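Local coordinates for protein putative transcription regulator (Lactobacillus plantarum, PDB 3K69) that probably regulates transcription as a dimeric, winged-helix DNA-binding protein, at residues 46-49 against 50-54; 118-121 against 122-125. All coordinates share one frame; numbering follows the deposited sequence.

Contact 1 (46-49 against 50-54); sequences RNIL and SVLHK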
loop_
_atom_site.group_PDB
_atom_site.type_symbol
_atom_site.label_atom_id
_atom_site.label_comp_id
_atom_site.label_asym_id
_atom_site.label_seq_id
_atom_site.Cartn_x
_atom_site.Cartn_y
_atom_site.Cartn_z
ATOM N N ARG A 46 -20.811 4.713 9.775
ATOM C CA ARG A 46 -21.237 5.944 10.442
ATOM C C ARG A 46 -20.087 6.927 10.521
ATOM O O ARG A 46 -20.261 8.121 10.278
ATOM C CB ARG A 46 -21.791 5.605 11.853
ATOM C CG ARG A 46 -22.003 6.788 12.844
ATOM C CD ARG A 46 -22.687 6.321 14.215
ATOM N NE ARG A 46 -23.255 7.423 15.018
ATOM C CZ ARG A 46 -24.294 8.196 14.640
ATOM N NH1 ARG A 46 -24.905 8.041 13.458
ATOM N NH2 ARG A 46 -24.731 9.161 15.443
ATOM N N ASN A 47 -18.912 6.424 10.853
ATOM C CA ASN A 47 -17.752 7.270 10.960
ATOM C C ASN A 47 -17.354 7.898 9.636
ATOM O O ASN A 47 -17.062 9.083 9.584
ATOM C CB ASN A 47 -16.551 6.535 11.555
ATOM C CG ASN A 47 -15.355 7.451 11.736
ATOM O OD1 ASN A 47 -15.384 8.364 12.560
ATOM N ND2 ASN A 47 -14.309 7.239 10.934
ATOM N N ILE A 48 -17.326 7.108 8.573
ATOM C CA ILE A 48 -16.940 7.646 7.256
ATOM C C ILE A 48 -17.958 8.680 6.738
ATOM O O ILE A 48 -17.567 9.702 6.204
ATOM C CB ILE A 48 -16.689 6.505 6.232
ATOM C CG1 ILE A 48 -15.347 5.865 6.551
ATOM C CG2 ILE A 48 -16.629 7.051 4.772
ATOM C CD1 ILE A 48 -14.152 6.870 6.424
ATOM N N LEU A 49 -19.251 8.416 6.919
ATOM C CA LEU A 49 -20.285 9.352 6.476
ATOM C C LEU A 49 -20.128 10.685 7.236
ATOM O O LEU A 49 -20.289 11.743 6.654
ATOM C CB LEU A 49 -21.674 8.772 6.650
ATOM C CG LEU A 49 -22.052 7.584 5.766
ATOM C CD1 LEU A 49 -23.456 7.078 6.161
ATOM C CD2 LEU A 49 -21.994 7.922 4.294
ATOM N N SER A 50 -19.782 10.591 8.519
ATOM C CA SER A 50 -19.528 11.748 9.367
ATOM C C SER A 50 -18.314 12.531 8.885
ATOM O O SER A 50 -18.390 13.745 8.724
ATOM C CB SER A 50 -19.352 11.304 10.808
ATOM O OG SER A 50 -18.692 12.279 11.560
ATOM N N VAL A 51 -17.224 11.826 8.586
ATOM C CA VAL A 51 -16.001 12.443 8.023
ATOM C C VAL A 51 -16.302 13.149 6.674
ATOM O O VAL A 51 -15.828 14.260 6.411
ATOM C CB VAL A 51 -14.846 11.396 7.894
ATOM C CG1 VAL A 51 -13.640 11.970 7.165
ATOM C CG2 VAL A 51 -14.409 10.923 9.264
ATOM N N LEU A 52 -17.093 12.521 5.823
ATOM C CA LEU A 52 -17.420 13.126 4.529
ATOM C C LEU A 52 -18.269 14.391 4.725
ATOM O O LEU A 52 -18.029 15.410 4.092
ATOM C CB LEU A 52 -18.166 12.126 3.666
ATOM C CG LEU A 52 -17.333 10.976 3.094
ATOM C CD1 LEU A 52 -18.306 10.030 2.345
ATOM C CD2 LEU A 52 -16.178 11.496 2.166
ATOM N N HIS A 53 -19.273 14.290 5.598
ATOM C CA HIS A 53 -20.062 15.423 6.025
ATOM C C HIS A 53 -19.228 16.570 6.595
ATOM O O HIS A 53 -19.367 17.677 6.134
ATOM C CB HIS A 53 -21.098 15.026 7.051
ATOM C CG HIS A 53 -21.991 16.152 7.454
ATOM N ND1 HIS A 53 -22.547 17.024 6.538
ATOM C CD2 HIS A 53 -22.429 16.552 8.666
ATOM C CE1 HIS A 53 -23.266 17.928 7.183
ATOM N NE2 HIS A 53 -23.239 17.642 8.467
ATOM N N LYS A 54 -18.369 16.303 7.572
ATOM C CA LYS A 54 -17.537 17.343 8.183
ATOM C C LYS A 54 -16.638 18.067 7.193
ATOM O O LYS A 54 -16.294 19.221 7.399
ATOM C CB LYS A 54 -16.663 16.768 9.321
ATOM C CG LYS A 54 -17.484 16.356 10.522
ATOM C CD LYS A 54 -16.654 15.669 11.625
ATOM C CE LYS A 54 -17.560 15.398 12.836
ATOM N NZ LYS A 54 -16.837 15.012 14.094
#
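Val51 brings its CG2 methyl down onto the preceding helical turn, where Val51 CG2 lies 3.2 Å from Asn47 O and 4.0 Å from the amide nitrogen Asn47 ND2. The other methyl, CG1, stands anti to the backbone N (chi1 173°), which puts CG2 beside that N, beyond the Asn47 oxygen and to one side of its carbonyl plane. Asn47 suits this exposed position because its amide can face solvent while its ND2 still brushes the valine methyl.

One residue further on, the side-chain contact is apolar. Ile48 CG2 meets Leu52 CD1 at 4.2 Å, a loose touch between two buried branched residues that also pack on other parts of the domain. Leu52 CG sits 3.4 Å from Ile48 O, close beside the bond from Leu52 N to that same oxygen (2.9 Å). Regular i to i+4 backbone bonds, among them His53 N to Leu49 O at 2.9 Å, hold these side chains in step. The His53 ring leads away from residues 46-49, and its ND1 is bonded to Leu58 O.

Helix 46-54 probably corresponds to the recognition helix of a winged helix-turn-helix: Ile48, Leu49 and Leu52 pack on helix 9-22, Val51 and Leu52 on helix 79-86, Leu52 also on the loop residues Tyr57 and Leu58, and Leu49 and His53 on Tyr68 of strand 67-69.

Contact 2 (118-121 against 122-125); sequences ETLT and DLFT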
loop_
_atom_site.group_PDB
_atom_site.type_symbol
_atom_site.label_atom_id
_atom_site.label_comp_id
_atom_site.label_asym_id
_atom_site.label_seq_id
_atom_site.Cartn_x
_atom_site.Cartn_y
_atom_site.Cartn_z
ATOM N N GLU A 118 15.893 4.976 9.177
ATOM C CA GLU A 118 15.759 6.225 8.426
ATOM C C GLU A 118 15.729 6.001 6.906
ATOM O O GLU A 118 14.981 6.654 6.216
ATOM C CB GLU A 118 16.836 7.241 8.793
ATOM C CG GLU A 118 16.681 8.551 8.034
ATOM C CD GLU A 118 17.813 9.535 8.307
ATOM O OE1 GLU A 118 18.674 9.217 9.157
ATOM O OE2 GLU A 118 17.801 10.619 7.673
ATOM N N THR A 119 16.567 5.097 6.402
ATOM C CA THR A 119 16.564 4.700 4.988
ATOM C C THR A 119 15.252 4.089 4.481
ATOM O O THR A 119 14.712 4.489 3.436
ATOM C CB THR A 119 17.702 3.697 4.751
ATOM O OG1 THR A 119 18.930 4.422 4.856
ATOM C CG2 THR A 119 17.596 2.981 3.319
ATOM N N LEU A 120 14.709 3.142 5.232
ATOM C CA LEU A 120 13.427 2.531 4.853
ATOM C C LEU A 120 12.262 3.448 4.990
ATOM O O LEU A 120 11.345 3.415 4.161
ATOM C CB LEU A 120 13.182 1.216 5.599
ATOM C CG LEU A 120 14.083 0.073 5.154
ATOM C CD1 LEU A 120 13.828 -1.101 6.087
ATOM C CD2 LEU A 120 13.857 -0.302 3.647
ATOM N N THR A 121 12.283 4.285 6.029
ATOM C CA THR A 121 11.262 5.296 6.191
ATOM C C THR A 121 11.235 6.228 4.973
ATOM O O THR A 121 10.170 6.506 4.435
ATOM C CB THR A 121 11.408 6.112 7.507
ATOM O OG1 THR A 121 11.311 5.227 8.616
ATOM C CG2 THR A 121 10.302 7.214 7.628
ATOM N N ASP A 122 12.396 6.697 4.530
ATOM C CA ASP A 122 12.412 7.558 3.359
ATOM C C ASP A 122 11.922 6.806 2.096
ATOM O O ASP A 122 11.088 7.323 1.346
ATOM C CB ASP A 122 13.790 8.121 3.117
ATOM C CG ASP A 122 14.226 9.150 4.159
ATOM O OD1 ASP A 122 13.409 9.576 5.026
ATOM O OD2 ASP A 122 15.423 9.550 4.096
ATOM N N LEU A 123 12.452 5.607 1.891
ATOM C CA LEU A 123 12.042 4.732 0.814
ATOM C C LEU A 123 10.488 4.544 0.735
ATOM O O LEU A 123 9.869 4.813 -0.301
ATOM C CB LEU A 123 12.754 3.393 0.924
ATOM C CG LEU A 123 12.536 2.411 -0.246
ATOM C CD1 LEU A 123 13.160 2.887 -1.556
ATOM C CD2 LEU A 123 12.955 0.966 0.099
ATOM N N PHE A 124 9.901 4.077 1.833
ATOM C CA PHE A 124 8.454 3.817 1.951
ATOM C C PHE A 124 7.633 5.099 1.796
ATOM O O PHE A 124 6.571 5.088 1.178
ATOM C CB PHE A 124 8.134 3.219 3.324
ATOM C CG PHE A 124 8.688 1.848 3.568
ATOM C CD1 PHE A 124 8.905 0.942 2.538
ATOM C CD2 PHE A 124 8.953 1.431 4.848
ATOM C CE1 PHE A 124 9.403 -0.363 2.814
ATOM C CE2 PHE A 124 9.456 0.145 5.127
ATOM C CZ PHE A 124 9.663 -0.746 4.094
ATOM N N THR A 125 8.134 6.214 2.338
ATOM C CA THR A 125 7.436 7.502 2.213
ATOM C C THR A 125 7.424 8.017 0.789
ATOM O O THR A 125 6.380 8.446 0.288
ATOM C CB THR A 125 8.001 8.571 3.170
ATOM O OG1 THR A 125 8.019 8.037 4.499
ATOM C CG2 THR A 125 7.148 9.847 3.144
HETATM O O HOH W 1 16.467 11.357 5.615
#
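Phe124 brings its ring alongside the preceding turn of helix, with Leu120 O approaching it obliquely, 3.1 Å from Phe124 CG, and with Phe124 CE2 3.9 Å from Leu120 CB. The ring carbon CG is anti to the carbonyl carbon (chi1 -67°), which swings the ring back beside the backbone N and toward the Leu120 turn. Next to it, Leu120 and Leu123 run side by side and touch through their outer methyls, Leu120 CD2 to Leu123 CD2 at 3.9 Å. Large apolar residues fit this tightly packed side because both chains cover it: Ile97 and Tyr93 of the same chain lie against it, and Tyr135 of the second subunit packs on Phe124.

Such a long helix, here 111-136, serves as the dimerisation helix in related winged-helix regulators. Consistent with that role, Thr119 OG1 hydrogen-bonds Asp146 OD2 of the second subunit, and Leu120 packs on Ser12 of the second subunit. Replacing Phe124 by an alanine is likely to leave a gap between Leu120, Tyr93 and the second subunit's Tyr135, weakening the interface.

Thr121 and Thr125 form a more polar strip, in which Thr121 OG1 hydrogen-bonds Ser117 O of the same helix. Thr125 OG1 donates to Thr121 O at 2.6 Å. Thr125 N grips the same oxygen from the opposite face of the carbonyl plane. Threonine can make this second bond to the turn behind it while keeping a methyl for packing.

Glu118 and Asp122 lie on the more solvent-exposed side, although Glu118 also touches His150 of the second subunit. Their carboxylates do not touch, Glu118 OE2 and Asp122 OD2 staying 4.4 Å apart. A single water donates to both, 2.6 Å from Glu118 OE2 and equally far from Asp122 OD2, which is likely to ease the repulsion between like charges.

In the fold
Contact 1 comes first along the chain and contact 2 follows well after it, with their centres 31 Å apart, their nearest atoms about 21 Å apart, and the centre of the chain between them. Each is internal to one helix, 46-54 for contact 1 and 111-136 for contact 2, and no helix, strand or sheet is common to the two. Contact 1 belongs to the compact winged-helix part, close to the hairpin of strands 59-61 and 67-69, whereas contact 2 lies on the extended helix that meets the second subunit. The chain thus separates a probable DNA-reading region from a dimer-forming one, as in related regulators.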